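Local coordinates for protein ribose-phosphate pyrophosphokinase (Mycobacterium smegmatis, PDB 5MP7) that probably transfers the pyrophosphoryl group of ATP to the 1-hydroxyl of ribose 5-phosphate, yielding the nucleotide precursor phosphoribosyl pyrophosphate, at residues 17-22 with 72-77; 61-66 with 76-81; 93-98 with 127-132; 100-105 with 118-123; 12-17 with 33-38. All blocks are in the same frame, centred on the assembly; numbering follows the deposited sequence.

Contact 1 (17-22 with 72-77)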
# COMPACT_ATOMS: atom_id res chain seq x y z
N GLY A 17 -52.27 -17.33 9.03
CA GLY A 17 -50.93 -17.14 8.52
C GLY A 17 -50.93 -16.65 7.07
O GLY A 17 -51.97 -16.53 6.45
N ARG A 18 -49.74 -16.35 6.57
CA ARG A 18 -49.55 -15.72 5.26
C ARG A 18 -49.53 -16.69 4.08
O ARG A 18 -49.53 -16.25 2.96
CB ARG A 18 -48.22 -14.96 5.24
CG ARG A 18 -48.19 -13.74 6.16
CD ARG A 18 -46.78 -13.19 6.22
NE ARG A 18 -45.88 -14.09 6.96
CZ ARG A 18 -44.55 -14.12 6.89
NH1 ARG A 18 -43.89 -13.28 6.09
NH2 ARG A 18 -43.86 -14.98 7.64
N ALA A 19 -49.50 -17.99 4.32
CA ALA A 19 -49.33 -18.96 3.25
C ALA A 19 -50.49 -19.02 2.22
O ALA A 19 -50.26 -19.26 1.05
CB ALA A 19 -49.07 -20.36 3.80
N HIS A 20 -51.73 -18.80 2.65
CA HIS A 20 -52.81 -19.04 1.75
C HIS A 20 -53.90 -18.05 2.06
O HIS A 20 -54.92 -18.41 2.60
CB HIS A 20 -53.26 -20.47 1.87
CG HIS A 20 -54.25 -20.88 0.82
ND1 HIS A 20 -54.93 -22.08 0.87
CD2 HIS A 20 -54.74 -20.23 -0.25
CE1 HIS A 20 -55.78 -22.15 -0.13
NE2 HIS A 20 -55.69 -21.03 -0.83
N PRO A 21 -53.68 -16.79 1.65
CA PRO A 21 -54.61 -15.68 1.92
C PRO A 21 -56.03 -15.79 1.30
O PRO A 21 -57.00 -15.34 1.92
CB PRO A 21 -53.86 -14.43 1.43
CG PRO A 21 -52.72 -14.94 0.57
CD PRO A 21 -52.45 -16.35 0.95
N GLU A 22 -56.17 -16.37 0.11
CA GLU A 22 -57.50 -16.57 -0.48
C GLU A 22 -58.39 -17.46 0.36
O GLU A 22 -59.58 -17.19 0.51
CB GLU A 22 -57.41 -17.12 -1.93
CG GLU A 22 -56.93 -16.04 -2.99
CD GLU A 22 -56.51 -16.62 -4.35
OE1 GLU A 22 -56.85 -17.79 -4.64
OE2 GLU A 22 -55.84 -15.90 -5.14
N ASN A 72 -41.89 -25.89 6.18
CA ASN A 72 -41.41 -25.77 7.55
C ASN A 72 -41.53 -24.36 8.14
O ASN A 72 -41.78 -24.19 9.33
CB ASN A 72 -39.98 -26.26 7.62
CG ASN A 72 -39.87 -27.69 7.18
OD1 ASN A 72 -40.49 -28.60 7.79
ND2 ASN A 72 -39.11 -27.93 6.10
N GLN A 73 -41.34 -23.36 7.28
CA GLN A 73 -41.60 -21.99 7.61
C GLN A 73 -43.05 -21.76 8.07
O GLN A 73 -43.30 -21.04 9.03
CB GLN A 73 -41.33 -21.13 6.39
CG GLN A 73 -41.48 -19.66 6.63
CD GLN A 73 -41.46 -18.89 5.32
OE1 GLN A 73 -40.93 -19.37 4.32
NE2 GLN A 73 -42.02 -17.68 5.32
N TRP A 74 -44.00 -22.37 7.39
CA TRP A 74 -45.41 -22.13 7.71
C TRP A 74 -45.83 -22.87 8.95
O TRP A 74 -46.71 -22.42 9.69
CB TRP A 74 -46.34 -22.46 6.55
CG TRP A 74 -46.01 -21.78 5.29
CD1 TRP A 74 -45.75 -22.40 4.12
CD2 TRP A 74 -45.84 -20.39 5.06
NE1 TRP A 74 -45.43 -21.48 3.15
CE2 TRP A 74 -45.50 -20.23 3.70
CE3 TRP A 74 -45.96 -19.26 5.85
CZ2 TRP A 74 -45.29 -18.99 3.11
CZ3 TRP A 74 -45.73 -18.01 5.27
CH2 TRP A 74 -45.40 -17.89 3.90
N LEU A 75 -45.22 -24.01 9.17
CA LEU A 75 -45.43 -24.78 10.40
C LEU A 75 -44.91 -24.03 11.62
O LEU A 75 -45.62 -23.94 12.64
CB LEU A 75 -44.77 -26.16 10.27
CG LEU A 75 -44.93 -27.05 11.49
CD1 LEU A 75 -46.41 -27.29 11.85
CD2 LEU A 75 -44.19 -28.36 11.20
N MET A 76 -43.70 -23.47 11.53
CA MET A 76 -43.18 -22.60 12.61
C MET A 76 -44.03 -21.35 12.82
O MET A 76 -44.26 -20.98 13.94
CB MET A 76 -41.76 -22.16 12.36
CG MET A 76 -40.76 -23.29 12.51
SD MET A 76 -40.74 -24.13 14.11
CE MET A 76 -40.77 -22.74 15.25
N GLU A 77 -44.55 -20.74 11.76
CA GLU A 77 -45.41 -19.58 11.92
C GLU A 77 -46.66 -19.92 12.72
O GLU A 77 -47.06 -19.16 13.57
CB GLU A 77 -45.76 -18.94 10.56
CG GLU A 77 -46.69 -17.74 10.68
CD GLU A 77 -46.82 -16.91 9.38
OE1 GLU A 77 -47.64 -17.27 8.47
OE2 GLU A 77 -46.13 -15.85 9.29
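Gly17 lies against the carboxylate of Glu77, its CA 3.3 Å from Glu77 OE1, and opens the turn that leads from strand 12-16 into helix 21-31. A hydrogen bond from Arg18 N to Glu77 OE1, 3.0 Å long and fairly straight at 165°, holds the backbone of the next residue to the same oxygen. The Arg18 side chain then reaches the other one in a side-on salt bridge. Both NE and NH2 donate to Glu77 OE2, each at 2.9 Å, with the oxygen close to the guanidinium plane. NE meets the syn lone pair, whereas NH2 approaches from above the carboxylate plane; the two flat groups are turned 50° against each other. The backbone amide and the guanidinium thus take both carboxylate oxygens, an arrangement that would probably stabilise the ionised form of this buried acid. CG of Glu77 stands anti to its backbone N, and the chain beyond it is extended, with the carboxylate at its end meeting the turn. Arg18 CB also packs at 3.9 Å from Trp74 CZ3. Ala19 makes the apolar half of the contact: its methyl sits over the face of the Trp74 indole as a CH-pi contact, CB 3.5 Å from the centroid of the five-membered ring and 13° off its normal. The turn is thereby pinned to helix 71-87, while strand 38-42 flanks it through Ala40, which touches Arg18 and Glu77, and Asp42, which forms a second salt bridge with Arg18 NH2.

Contact 2 (61-66 with 76-81)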
# COMPACT_ATOMS: atom_id res chain seq x y z
N ALA A 61 -60.06 -19.02 19.77
CA ALA A 61 -59.20 -18.69 18.65
C ALA A 61 -59.14 -19.85 17.70
O ALA A 61 -59.05 -21.00 18.13
CB ALA A 61 -57.82 -18.36 19.13
N PHE A 62 -59.20 -19.53 16.41
CA PHE A 62 -59.02 -20.50 15.34
C PHE A 62 -57.86 -20.03 14.47
O PHE A 62 -57.90 -18.94 13.91
CB PHE A 62 -60.31 -20.62 14.56
CG PHE A 62 -61.42 -21.19 15.36
CD1 PHE A 62 -62.15 -20.39 16.23
CD2 PHE A 62 -61.71 -22.54 15.31
CE1 PHE A 62 -63.16 -20.93 17.03
CE2 PHE A 62 -62.73 -23.08 16.10
CZ PHE A 62 -63.47 -22.27 16.94
N VAL A 63 -56.80 -20.81 14.43
CA VAL A 63 -55.57 -20.37 13.78
C VAL A 63 -55.43 -21.16 12.51
O VAL A 63 -55.12 -22.30 12.56
CB VAL A 63 -54.35 -20.64 14.66
CG1 VAL A 63 -53.11 -20.07 14.02
CG2 VAL A 63 -54.59 -20.04 16.02
N LEU A 64 -55.67 -20.51 11.38
CA LEU A 64 -55.73 -21.14 10.10
C LEU A 64 -54.41 -20.98 9.36
O LEU A 64 -54.00 -19.89 9.07
CB LEU A 64 -56.87 -20.54 9.29
CG LEU A 64 -57.03 -20.88 7.81
CD1 LEU A 64 -57.11 -22.36 7.51
CD2 LEU A 64 -58.31 -20.20 7.33
N GLN A 65 -53.76 -22.09 9.06
CA GLN A 65 -52.56 -22.06 8.26
C GLN A 65 -52.55 -23.24 7.28
O GLN A 65 -52.61 -24.42 7.69
CB GLN A 65 -51.32 -22.11 9.18
CG GLN A 65 -49.99 -22.03 8.46
CD GLN A 65 -49.66 -20.60 7.99
OE1 GLN A 65 -50.37 -20.01 7.19
NE2 GLN A 65 -48.55 -20.07 8.48
N SER A 66 -52.40 -22.92 6.01
CA SER A 66 -52.09 -23.92 5.00
C SER A 66 -50.56 -24.11 4.90
O SER A 66 -49.81 -23.28 5.37
CB SER A 66 -52.67 -23.46 3.70
OG SER A 66 -52.71 -24.53 2.80
N MET A 76 -43.70 -23.47 11.53
CA MET A 76 -43.18 -22.60 12.61
C MET A 76 -44.03 -21.35 12.82
O MET A 76 -44.26 -20.98 13.94
CB MET A 76 -41.76 -22.16 12.36
CG MET A 76 -40.76 -23.29 12.51
SD MET A 76 -40.74 -24.13 14.11
CE MET A 76 -40.77 -22.74 15.25
N GLU A 77 -44.55 -20.74 11.76
CA GLU A 77 -45.41 -19.58 11.92
C GLU A 77 -46.66 -19.92 12.72
O GLU A 77 -47.06 -19.16 13.57
CB GLU A 77 -45.76 -18.94 10.56
CG GLU A 77 -46.69 -17.74 10.68
CD GLU A 77 -46.82 -16.91 9.38
OE1 GLU A 77 -47.64 -17.27 8.47
OE2 GLU A 77 -46.13 -15.85 9.29
N GLN A 78 -47.28 -21.06 12.42
CA GLN A 78 -48.45 -21.51 13.15
C GLN A 78 -48.13 -21.79 14.61
O GLN A 78 -48.88 -21.38 15.49
CB GLN A 78 -49.04 -22.75 12.48
CG GLN A 78 -50.35 -23.20 13.10
CD GLN A 78 -51.12 -24.12 12.19
OE1 GLN A 78 -50.53 -24.99 11.57
NE2 GLN A 78 -52.42 -23.90 12.05
N LEU A 79 -47.02 -22.46 14.89
CA LEU A 79 -46.61 -22.71 16.28
C LEU A 79 -46.33 -21.43 17.04
O LEU A 79 -46.69 -21.34 18.21
CB LEU A 79 -45.36 -23.60 16.36
CG LEU A 79 -45.52 -25.01 15.81
CD1 LEU A 79 -44.16 -25.66 15.69
CD2 LEU A 79 -46.44 -25.83 16.66
N ILE A 80 -45.70 -20.46 16.39
CA ILE A 80 -45.40 -19.16 17.01
C ILE A 80 -46.70 -18.39 17.34
O ILE A 80 -46.82 -17.85 18.42
CB ILE A 80 -44.45 -18.35 16.15
CG1 ILE A 80 -43.06 -18.93 16.29
CG2 ILE A 80 -44.36 -16.90 16.58
CD1 ILE A 80 -42.15 -18.59 15.12
N MET A 81 -47.67 -18.40 16.44
CA MET A 81 -48.97 -17.79 16.69
C MET A 81 -49.70 -18.45 17.84
O MET A 81 -50.36 -17.78 18.63
CB MET A 81 -49.86 -17.85 15.44
CG MET A 81 -49.50 -16.78 14.43
SD MET A 81 -50.21 -16.96 12.77
CE MET A 81 -51.85 -16.35 13.05
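Facing Gln65 and Val63, residues 76-81 of helix 71-87 run nearly antiparallel to residues 61-64 of strand 60-64, the axes of these short segments 165° apart in direction and 9.4 Å apart at closest approach. This is the packing of strand and helix within the beta-alpha-beta unit 60-64, 71-87, 92-97 of the N-terminal PRTase-like domain. Val63 and Gln65 point toward the helix, and Leu64 away from it. Val63 CG1 lies 4.0 Å from Met81 CE, an apolar contact at one end of the interface. At the other end the chemistry is polar. Gln65 and Gln78 slide past each other in opposite directions with their amide planes 65° apart, and Gln78 NE2 comes 3.6 Å from Gln65 CB. The extended Gln78 chain brings the same nitrogen to the strand backbone, where it gives Val63 O a weak bond of 3.2 Å; Ile96 O, on the adjoining strand 92-97, is another acceptor for it. A buried amide is in this way shared between two neighbouring strands. Gln65 instead bends at chi2, which turns CD aside from the extended path. Its NE2 is also bonded to Trp74 O, about one turn before Glu77 on the helix. Across the contact, Gln65 NE2 donates to Glu77 OE1 at 2.9 Å, meeting it on the anti side, with amide and carboxylate only 24° from coplanar.

Contact 3 (93-98 with 127-132)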
# COMPACT_ATOMS: atom_id res chain seq x y z
N ILE A 93 -57.80 -22.69 22.01
CA ILE A 93 -57.06 -22.56 20.76
C ILE A 93 -57.26 -23.80 19.89
O ILE A 93 -56.91 -24.90 20.27
CB ILE A 93 -55.56 -22.38 21.02
CG1 ILE A 93 -55.36 -21.20 21.93
CG2 ILE A 93 -54.81 -22.14 19.71
CD1 ILE A 93 -53.97 -21.11 22.50
N THR A 94 -57.82 -23.61 18.70
CA THR A 94 -57.94 -24.67 17.74
C THR A 94 -57.01 -24.39 16.54
O THR A 94 -57.08 -23.34 15.97
CB THR A 94 -59.39 -24.77 17.23
OG1 THR A 94 -60.29 -24.97 18.34
CG2 THR A 94 -59.53 -25.91 16.26
N ALA A 95 -56.14 -25.32 16.21
CA ALA A 95 -55.30 -25.23 15.04
C ALA A 95 -56.01 -25.88 13.86
O ALA A 95 -56.51 -27.00 13.94
CB ALA A 95 -53.98 -25.93 15.27
N ILE A 96 -56.06 -25.17 12.75
CA ILE A 96 -56.65 -25.69 11.54
C ILE A 96 -55.53 -25.89 10.52
O ILE A 96 -54.86 -24.95 10.14
CB ILE A 96 -57.68 -24.71 11.00
CG1 ILE A 96 -58.85 -24.64 11.96
CG2 ILE A 96 -58.18 -25.16 9.65
CD1 ILE A 96 -59.69 -23.43 11.70
N LEU A 97 -55.34 -27.13 10.11
CA LEU A 97 -54.30 -27.46 9.15
C LEU A 97 -54.94 -28.18 7.98
O LEU A 97 -55.03 -29.38 8.02
CB LEU A 97 -53.25 -28.34 9.79
CG LEU A 97 -52.48 -27.65 10.92
CD1 LEU A 97 -53.17 -27.90 12.22
CD2 LEU A 97 -51.06 -28.19 11.02
N PRO A 98 -55.43 -27.46 6.96
CA PRO A 98 -56.22 -28.11 5.92
C PRO A 98 -55.45 -29.24 5.26
O PRO A 98 -56.01 -30.29 5.00
CB PRO A 98 -56.52 -26.99 4.95
CG PRO A 98 -56.46 -25.75 5.76
CD PRO A 98 -55.38 -25.99 6.77
N ALA A 127 -47.10 -26.19 21.97
CA ALA A 127 -47.32 -24.77 21.69
C ALA A 127 -48.54 -24.21 22.39
O ALA A 127 -48.61 -23.01 22.64
CB ALA A 127 -47.42 -24.55 20.20
N GLY A 128 -49.53 -25.05 22.68
CA GLY A 128 -50.77 -24.66 23.38
C GLY A 128 -52.08 -25.01 22.69
O GLY A 128 -53.13 -24.57 23.14
N ALA A 129 -52.06 -25.77 21.60
CA ALA A 129 -53.30 -26.08 20.91
C ALA A 129 -54.13 -27.08 21.71
O ALA A 129 -53.63 -28.05 22.23
CB ALA A 129 -53.02 -26.63 19.53
N ASP A 130 -55.43 -26.85 21.75
CA ASP A 130 -56.39 -27.70 22.40
C ASP A 130 -57.12 -28.63 21.42
O ASP A 130 -57.63 -29.66 21.81
CB ASP A 130 -57.37 -26.82 23.17
CG ASP A 130 -56.64 -25.87 24.19
OD1 ASP A 130 -55.92 -26.44 25.09
OD2 ASP A 130 -56.79 -24.60 24.11
N ARG A 131 -57.14 -28.29 20.15
CA ARG A 131 -57.87 -29.04 19.15
C ARG A 131 -57.15 -28.89 17.81
O ARG A 131 -56.47 -27.91 17.57
CB ARG A 131 -59.25 -28.46 19.05
CG ARG A 131 -60.13 -29.13 18.02
CD ARG A 131 -61.48 -28.49 17.89
NE ARG A 131 -62.31 -28.81 19.05
CZ ARG A 131 -62.39 -28.11 20.18
NH1 ARG A 131 -61.72 -26.97 20.33
NH2 ARG A 131 -63.20 -28.55 21.15
N ILE A 132 -57.25 -29.91 16.96
CA ILE A 132 -56.74 -29.88 15.60
C ILE A 132 -57.90 -30.19 14.65
O ILE A 132 -58.68 -31.10 14.88
CB ILE A 132 -55.64 -30.91 15.41
CG1 ILE A 132 -54.41 -30.49 16.18
CG2 ILE A 132 -55.26 -31.03 13.95
CD1 ILE A 132 -53.32 -31.54 16.16
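Strand 92-97 and the start of strand 131-135 pair in parallel, with bridges between Thr94 and Arg131 and between Ala95 and Ile132, although the touching parts diverge by 46° end to end. They are the two strands of a beta-alpha-beta unit whose crossover helix is 116-127; that helix closes in a Schellman motif at Gly128, just ahead of the pairing. Ala95 N donates to Arg131 O at 2.9 Å. Where the register begins, Ile93 O accepts a 2.9 Å bond from Asp130 N and a weak, longer one from Arg131 N. The Asp130 carboxylate secures the other side of the same residue: OD2 takes Ile93 N at 3.0 Å through its anti lone pair. Ala95 and Ile132 share one face of the sheet, and on that side Leu97 CD1 rests 4.1 Å from Ile132 CG2. Thr94 and Arg131 lie on the other, where helix 302-314 packs through Val312. There the aliphatic part of Arg131 runs over the methyl of Thr94, with CD 3.6 Å from Thr94 CG2. A bend at chi3 (-73°) turns CZ out of the extended line, and Arg131 NH1 donates to Thr94 OG1 at 3.2 Å, nearly in the guanidinium plane.

Contact 4 (100-105 with 118-123)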
# COMPACT_ATOMS: atom_id res chain seq x y z
N TYR A 100 -52.36 -31.54 6.34
CA TYR A 100 -51.57 -31.86 7.54
C TYR A 100 -50.13 -32.14 7.14
O TYR A 100 -49.85 -33.09 6.41
CB TYR A 100 -52.19 -33.04 8.24
CG TYR A 100 -51.65 -33.33 9.61
CD1 TYR A 100 -50.46 -34.04 9.78
CD2 TYR A 100 -52.37 -33.00 10.75
CE1 TYR A 100 -49.99 -34.38 11.04
CE2 TYR A 100 -51.90 -33.33 12.04
CZ TYR A 100 -50.72 -34.03 12.17
OH TYR A 100 -50.22 -34.37 13.39
N PRO A 101 -49.20 -31.31 7.56
CA PRO A 101 -47.81 -31.53 7.19
C PRO A 101 -47.20 -32.78 7.82
O PRO A 101 -47.50 -33.08 8.98
CB PRO A 101 -47.08 -30.29 7.75
CG PRO A 101 -48.00 -29.68 8.74
CD PRO A 101 -49.34 -30.30 8.62
N TYR A 102 -46.36 -33.47 7.04
CA TYR A 102 -45.69 -34.68 7.38
C TYR A 102 -46.62 -35.87 7.51
O TYR A 102 -46.24 -36.89 8.07
CB TYR A 102 -44.83 -34.50 8.65
CG TYR A 102 -43.66 -33.65 8.39
CD1 TYR A 102 -42.55 -34.18 7.82
CD2 TYR A 102 -43.69 -32.29 8.68
CE1 TYR A 102 -41.44 -33.40 7.58
CE2 TYR A 102 -42.60 -31.48 8.44
CZ TYR A 102 -41.47 -32.05 7.89
OH TYR A 102 -40.40 -31.27 7.55
N ALA A 103 -47.84 -35.77 7.00
CA ALA A 103 -48.82 -36.88 7.10
C ALA A 103 -48.34 -38.16 6.47
O ALA A 103 -48.69 -39.22 6.95
CB ALA A 103 -50.17 -36.47 6.53
N ARG A 104 -47.53 -38.06 5.41
CA ARG A 104 -46.99 -39.25 4.78
C ARG A 104 -45.98 -40.02 5.64
O ARG A 104 -45.86 -41.24 5.51
CB ARG A 104 -46.41 -38.93 3.42
CG ARG A 104 -47.51 -38.72 2.38
CD ARG A 104 -46.95 -38.19 1.07
NE ARG A 104 -46.30 -36.89 1.27
CZ ARG A 104 -45.63 -36.22 0.33
NH1 ARG A 104 -45.47 -36.71 -0.90
NH2 ARG A 104 -45.11 -35.04 0.63
N GLN A 105 -45.28 -39.33 6.54
CA GLN A 105 -44.39 -39.98 7.51
C GLN A 105 -45.13 -40.35 8.81
O GLN A 105 -44.89 -39.77 9.85
CB GLN A 105 -43.19 -39.08 7.76
CG GLN A 105 -42.05 -39.75 8.52
CD GLN A 105 -41.36 -40.86 7.74
OE1 GLN A 105 -41.05 -40.70 6.56
NE2 GLN A 105 -41.12 -41.98 8.39
N ARG A 118 -46.50 -37.75 14.04
CA ARG A 118 -46.72 -37.75 15.48
C ARG A 118 -45.97 -36.57 16.12
O ARG A 118 -46.47 -35.94 17.04
CB ARG A 118 -46.32 -39.11 16.11
CG ARG A 118 -46.24 -39.13 17.64
CD ARG A 118 -47.55 -38.75 18.29
NE ARG A 118 -47.54 -38.43 19.70
CZ ARG A 118 -47.77 -39.26 20.72
NH1 ARG A 118 -47.82 -38.77 21.94
NH2 ARG A 118 -47.95 -40.57 20.56
N LEU A 119 -44.78 -36.27 15.62
CA LEU A 119 -44.01 -35.13 16.15
C LEU A 119 -44.76 -33.82 15.92
O LEU A 119 -44.82 -33.01 16.81
CB LEU A 119 -42.63 -35.04 15.52
CG LEU A 119 -41.75 -33.85 15.90
CD1 LEU A 119 -41.32 -33.94 17.35
CD2 LEU A 119 -40.56 -33.79 14.97
N VAL A 120 -45.39 -33.65 14.76
CA VAL A 120 -46.19 -32.45 14.49
C VAL A 120 -47.31 -32.28 15.50
O VAL A 120 -47.56 -31.18 15.99
CB VAL A 120 -46.76 -32.49 13.08
CG1 VAL A 120 -47.84 -31.42 12.85
CG2 VAL A 120 -45.65 -32.28 12.06
N ALA A 121 -48.03 -33.36 15.80
CA ALA A 121 -49.11 -33.28 16.80
C ALA A 121 -48.59 -32.91 18.18
O ALA A 121 -49.24 -32.15 18.86
CB ALA A 121 -49.91 -34.58 16.86
N ASP A 122 -47.44 -33.45 18.57
CA ASP A 122 -46.85 -33.15 19.87
C ASP A 122 -46.38 -31.71 19.97
O ASP A 122 -46.53 -31.09 21.01
CB ASP A 122 -45.65 -34.04 20.14
CG ASP A 122 -46.02 -35.53 20.32
OD1 ASP A 122 -47.20 -35.81 20.67
OD2 ASP A 122 -45.12 -36.41 20.14
N LEU A 123 -45.79 -31.20 18.90
CA LEU A 123 -45.39 -29.81 18.86
C LEU A 123 -46.59 -28.86 18.94
O LEU A 123 -46.52 -27.87 19.63
CB LEU A 123 -44.60 -29.52 17.59
CG LEU A 123 -43.34 -30.32 17.29
CD1 LEU A 123 -42.71 -29.74 16.05
CD2 LEU A 123 -42.36 -30.37 18.43
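Val120 projects from helix 116-127 into the loop of residues 100-105, and its two methyls part company there. CG1, anti to the backbone N (chi1 168°), meets the end of Tyr100 tip to tip, 3.9 Å from Tyr100 CZ. CG2 settles against the loop backbone and the next ring, 3.7 Å from Pro101 O and 3.9 Å from Tyr102 CD2, with the Tyr102 side chain crossing Val120 at about a right angle. The phenol of Tyr100 continues past Val120 to the following residue, so that OH lies 3.5 Å from Ala121 CB. Although Ala121 N is 3.4 Å from the same OH, the angle is too poor for a hydrogen bond; the hydroxyl is instead bonded to Ala117 O, one turn earlier on the helix. The loop presents these groups by way of two overlapping turns, type II from Tyr100 to Ala103 and type I from Tyr102 to Gln105. Further out, Tyr102 OH is bonded to Asn72 OD1 on helix 71-87, and both its backbone N and its hydroxyl have partners in a neighbouring subunit, Glu47 and Ile48. Residues Arg104 and Gln105 belong to the predicted ATP site, as do Asn45, Gly46 and Glu47, of which Glu47 of the neighbouring subunit forms a salt bridge with Arg104 here. The contact is mostly apolar, with the tyrosine hydroxyls satisfied around it, so the loop that carries predicted nucleotide-binding residues is packed on helix 116-127 by Val120 and bonded to a neighbouring subunit.

Contact 5 (12-17 with 33-38)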
# COMPACT_ATOMS: atom_id res chain seq x y z
N LEU A 12 -65.49 -15.26 19.17
CA LEU A 12 -64.82 -16.01 18.11
C LEU A 12 -63.78 -15.12 17.44
O LEU A 12 -64.11 -14.06 16.95
CB LEU A 12 -65.85 -16.49 17.08
CG LEU A 12 -65.47 -17.66 16.16
CD1 LEU A 12 -66.65 -18.13 15.33
CD2 LEU A 12 -64.35 -17.31 15.20
N MET A 13 -62.55 -15.57 17.41
CA MET A 13 -61.51 -14.85 16.69
C MET A 13 -60.76 -15.77 15.75
O MET A 13 -60.33 -16.84 16.09
CB MET A 13 -60.53 -14.19 17.64
CG MET A 13 -61.10 -12.92 18.20
SD MET A 13 -59.97 -12.17 19.39
CE MET A 13 -59.03 -11.09 18.31
N LEU A 14 -60.57 -15.27 14.56
CA LEU A 14 -59.98 -16.00 13.49
C LEU A 14 -58.62 -15.37 13.20
O LEU A 14 -58.51 -14.18 12.96
CB LEU A 14 -60.95 -15.96 12.31
CG LEU A 14 -60.46 -16.60 11.01
CD1 LEU A 14 -60.32 -18.14 11.08
CD2 LEU A 14 -61.43 -16.21 9.92
N PHE A 15 -57.59 -16.18 13.21
CA PHE A 15 -56.23 -15.77 12.91
C PHE A 15 -55.76 -16.55 11.68
O PHE A 15 -56.16 -17.69 11.48
CB PHE A 15 -55.34 -16.12 14.07
CG PHE A 15 -55.77 -15.50 15.34
CD1 PHE A 15 -56.74 -16.08 16.14
CD2 PHE A 15 -55.22 -14.29 15.74
CE1 PHE A 15 -57.15 -15.45 17.30
CE2 PHE A 15 -55.61 -13.66 16.88
CZ PHE A 15 -56.59 -14.21 17.66
N ALA A 16 -54.91 -15.95 10.87
CA ALA A 16 -54.46 -16.59 9.66
C ALA A 16 -53.00 -16.30 9.43
O ALA A 16 -52.54 -15.19 9.64
CB ALA A 16 -55.26 -16.13 8.48
N GLY A 17 -52.27 -17.33 9.03
CA GLY A 17 -50.93 -17.14 8.52
C GLY A 17 -50.93 -16.65 7.07
O GLY A 17 -51.97 -16.53 6.45
N VAL A 33 -66.81 -12.80 9.89
CA VAL A 33 -65.91 -12.35 10.94
C VAL A 33 -64.64 -11.93 10.25
O VAL A 33 -64.14 -12.67 9.43
CB VAL A 33 -65.58 -13.51 11.91
CG1 VAL A 33 -64.46 -13.14 12.87
CG2 VAL A 33 -66.82 -13.88 12.72
N ALA A 34 -64.11 -10.76 10.59
CA ALA A 34 -62.85 -10.30 10.01
C ALA A 34 -61.69 -11.10 10.60
O ALA A 34 -61.75 -11.53 11.75
CB ALA A 34 -62.65 -8.81 10.27
N VAL A 35 -60.65 -11.29 9.80
CA VAL A 35 -59.41 -11.88 10.26
C VAL A 35 -58.76 -10.88 11.20
O VAL A 35 -58.76 -9.70 10.93
CB VAL A 35 -58.45 -12.18 9.10
CG1 VAL A 35 -57.10 -12.68 9.61
CG2 VAL A 35 -59.06 -13.22 8.18
N THR A 36 -58.24 -11.35 12.31
CA THR A 36 -57.65 -10.52 13.33
C THR A 36 -56.34 -9.92 12.82
O THR A 36 -55.53 -10.59 12.21
CB THR A 36 -57.36 -11.34 14.59
OG1 THR A 36 -58.60 -11.90 15.06
CG2 THR A 36 -56.81 -10.50 15.67
N ALA A 37 -56.18 -8.63 13.07
CA ALA A 37 -55.06 -7.85 12.56
C ALA A 37 -53.79 -8.30 13.23
O ALA A 37 -53.77 -8.54 14.44
CB ALA A 37 -55.29 -6.36 12.84
N GLN A 38 -52.75 -8.45 12.45
CA GLN A 38 -51.47 -8.80 12.99
C GLN A 38 -50.35 -8.37 12.09
O GLN A 38 -50.51 -8.31 10.90
CB GLN A 38 -51.43 -10.32 13.20
CG GLN A 38 -51.59 -11.11 11.90
CD GLN A 38 -51.17 -12.54 11.95
OE1 GLN A 38 -51.25 -13.15 12.98
NE2 GLN A 38 -50.74 -13.09 10.81
O HOH W 1 -54.36 -13.12 11.59
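Over one face of the Phe15 ring lies Thr36, its OG1 offset toward the rim, while the ring also packs edge-to-face with Phe52. The methyl of the threonine touches the ring too, CG2 being 3.6 Å from Phe15 CE2. Met13, whose chain bends at chi3 (91°), brings its CE to 3.4 Å from Thr36 OG1; it crosses Thr36 at about a right angle, and the threonine touches the thioether methyl and the ring in two different directions. The hydroxyl is hydrogen-bonded: OG1 donates to Leu14 O at 3.1 Å, approaching from well above the carbonyl plane. Thr36 N reaches the same oxygen at 2.9 Å, nearly along the C=O axis, and one carbonyl is therefore gripped by both the amide and the hydroxyl of a single residue. Strand 12-16 is an outermost strand of the five-stranded parallel sheet within this chain, bonded on its inner side to strand 60-64. Residues 33-38, the link from helix 21-31 to strand 38-42, pass along its outer side. Val35 touches Ala28 of helix 21-31 and packs on the strand with both branches: CG2 is 4.2 Å from Leu14 CD2, and CG1 is 4.1 Å from Ala16 CB. Farther along, direct backbone bonding gives way to a bridging water, which accepts from Ala16 N at 3.0 Å and donates to Thr36 O at 2.9 Å.

Overall arrangement
All five contacts belong to the N-terminal half of the subunit and gather round one parallel sheet. Contact 5 lies at its edge strand 12-16, contact 2 on strand 60-64, and contact 3 on strands 92-97 and 131-135; contacts 2 and 3 have centres about 8 Å apart. Contacts 1 and 2, their centres about 7 Å apart, share Glu77, whose carboxylate links the turn after strand 12-16 to Gln65. Contact 4 stands farthest from contact 5, about 24 Å between centres, and meets contact 1 where Tyr102 OH bonds Asn72 OD1. It holds Arg104 and Gln105 of the predicted ATP site, with its Tyr100 side chain about 7 Å from that of His138, a predicted magnesium ligand.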